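Local atomic coordinates of CRISPR-associated protein Cse2 (PDB entry 2ZCA), a protein that probably takes part in type I-E CRISPR antiviral defence, the adaptive immunity that targets invading nucleic acids, as a small homodimeric all-helical subunit. Residues G52-R55 against Q56-E60. Sequence-based numbering, arbitrary orientation.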
loop_
_atom_site.group_PDB
_atom_site.type_symbol
_atom_site.label_atom_id
_atom_site.label_comp_id
_atom_site.label_asym_id
_atom_site.label_seq_id
_atom_site.Cartn_x
_atom_site.Cartn_y
_atom_site.Cartn_z
ATOM N N GLY A 52 12.905 12.309 -7.316
ATOM C CA GLY A 52 13.008 11.367 -8.415
ATOM C C GLY A 52 12.149 11.748 -9.601
ATOM O O GLY A 52 11.509 12.801 -9.600
ATOM N N ASP A 53 12.140 10.893 -10.619
ATOM C CA ASP A 53 11.346 11.136 -11.817
ATOM C C ASP A 53 10.258 10.071 -11.887
ATOM O O ASP A 53 10.548 8.890 -12.081
ATOM C CB ASP A 53 12.235 11.076 -13.061
ATOM C CG ASP A 53 13.398 12.056 -12.994
ATOM O OD1 ASP A 53 13.164 13.234 -12.647
ATOM O OD2 ASP A 53 14.542 11.652 -13.295
ATOM N N TRP A 54 9.007 10.496 -11.731
ATOM C CA TRP A 54 7.885 9.562 -11.733
ATOM C C TRP A 54 6.777 9.867 -12.726
ATOM O O TRP A 54 6.604 11.004 -13.162
ATOM C CB TRP A 54 7.242 9.514 -10.346
ATOM C CG TRP A 54 8.191 9.277 -9.228
ATOM C CD1 TRP A 54 8.761 10.218 -8.419
ATOM C CD2 TRP A 54 8.678 8.012 -8.782
ATOM N NE1 TRP A 54 9.572 9.613 -7.489
ATOM C CE2 TRP A 54 9.540 8.257 -7.691
ATOM C CE3 TRP A 54 8.471 6.688 -9.199
ATOM C CZ2 TRP A 54 10.194 7.229 -7.009
ATOM C CZ3 TRP A 54 9.122 5.667 -8.519
ATOM C CH2 TRP A 54 9.972 5.945 -7.438
ATOM N N ARG A 55 6.025 8.827 -13.072
ATOM C CA ARG A 55 4.877 8.965 -13.955
ATOM C C ARG A 55 3.712 9.150 -12.985
ATOM O O ARG A 55 3.819 8.785 -11.813
ATOM C CB ARG A 55 4.664 7.697 -14.779
ATOM C CG ARG A 55 5.778 7.381 -15.766
ATOM C CD ARG A 55 5.495 6.068 -16.477
ATOM N NE ARG A 55 5.298 4.986 -15.517
ATOM C CZ ARG A 55 4.960 3.743 -15.840
ATOM N NH1 ARG A 55 4.775 3.412 -17.111
ATOM N NH2 ARG A 55 4.804 2.829 -14.888
ATOM N N GLN A 56 2.607 9.713 -13.458
ATOM C CA GLN A 56 1.454 9.944 -12.591
ATOM C C GLN A 56 1.005 8.692 -11.831
ATOM O O GLN A 56 0.762 8.754 -10.627
ATOM C CB GLN A 56 0.285 10.511 -13.408
ATOM C CG GLN A 56 -0.965 10.858 -12.594
ATOM C CD GLN A 56 -0.684 11.799 -11.430
ATOM O OE1 GLN A 56 0.249 12.605 -11.472
ATOM N NE2 GLN A 56 -1.507 11.712 -10.388
ATOM N N GLU A 57 0.895 7.559 -12.526
ATOM C CA GLU A 57 0.464 6.318 -11.877
ATOM C C GLU A 57 1.394 5.944 -10.724
ATOM O O GLU A 57 0.958 5.374 -9.722
ATOM C CB GLU A 57 0.418 5.154 -12.882
ATOM C CG GLU A 57 1.787 4.642 -13.325
ATOM C CD GLU A 57 1.709 3.348 -14.124
ATOM O OE1 GLU A 57 1.079 3.350 -15.204
ATOM O OE2 GLU A 57 2.276 2.327 -13.671
ATOM N N GLU A 58 2.678 6.254 -10.874
ATOM C CA GLU A 58 3.650 5.943 -9.834
ATOM C C GLU A 58 3.500 6.894 -8.648
ATOM O O GLU A 58 3.688 6.493 -7.501
ATOM C CB GLU A 58 5.068 6.010 -10.404
ATOM C CG GLU A 58 5.302 5.022 -11.537
ATOM C CD GLU A 58 6.704 5.101 -12.105
ATOM O OE1 GLU A 58 7.108 6.196 -12.549
ATOM O OE2 GLU A 58 7.402 4.063 -12.111
ATOM N N ARG A 59 3.179 8.157 -8.918
ATOM C CA ARG A 59 2.979 9.104 -7.825
ATOM C C ARG A 59 1.769 8.625 -7.021
ATOM O O ARG A 59 1.793 8.595 -5.790
ATOM C CB ARG A 59 2.707 10.518 -8.357
ATOM C CG ARG A 59 3.920 11.216 -8.958
ATOM C CD ARG A 59 3.630 12.695 -9.224
ATOM N NE ARG A 59 2.903 12.899 -10.471
ATOM C CZ ARG A 59 3.480 12.995 -11.666
ATOM N NH1 ARG A 59 4.797 12.914 -11.778
ATOM N NH2 ARG A 59 2.739 13.162 -12.749
ATOM N N GLU A 60 0.714 8.238 -7.731
ATOM C CA GLU A 60 -0.504 7.767 -7.081
ATOM C C GLU A 60 -0.223 6.547 -6.202
ATOM O O GLU A 60 -0.821 6.391 -5.136
ATOM C CB GLU A 60 -1.566 7.456 -8.137
ATOM C CG GLU A 60 -1.857 8.660 -9.030
ATOM C CD GLU A 60 -2.876 8.378 -10.116
ATOM O OE1 GLU A 60 -2.928 7.231 -10.603
ATOM O OE2 GLU A 60 -3.611 9.312 -10.501
HETATM O O HOH W 1 9.827 6.375 -13.429
#
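Glu58 OE1 accepts from two donors: the backbone N of Arg55 donates to it over 2.9 Å with an N-H...O angle of 160°, and a water that also donates to Asp53 O gives it a second bond. Arg55 N meets the anti lone pair. The same oxygen sits at the edge of the Trp54 indole, close to the ring plane, with Trp54 CE3 3.6 Å from Glu58 OE1; the carboxylate stands 74° to the ring. Glu58 gets there with CG anti to its own carbonyl carbon (chi1 -61°) and the chain extended beyond, reaching back over the first turn. Arg55 is the N-cap residue of helix 56-71, and a side chain three residues on that takes the N-cap's own N-H is the returning half of a capping box; the other half is absent, since Arg55 has no side-chain acceptor for Glu58 N. Glu58 N makes a weak bond to Arg55 O instead; the same carbonyl takes the regular helical bond from Arg59 N at 3.0 Å. The Arg55 side chain bends at chi3 and runs beside Glu57, where NH2 makes a salt bridge of 2.9 Å to Glu57 OE2, with Glu57 OE1 over one guanidinium face near its rim and the two planes tilted against each other. A long salt bridge, Arg55 NE to Glu58 OE1 at 3.7 Å, ties both acids into one network; acids in this first turn should also suit the helix dipole. Along another side of the turn, Arg59 NE and NH2 approach Gln56 OE1 side-on, each at 2.9 Å, and Gln56 NE2 donates to Glu60 OE2 at 3.2 Å. Trp54 CB packs on Arg59 CG, and both side chains touch Leu49 of helix 42-49; the indole also meets the His62 ring edge-to-face.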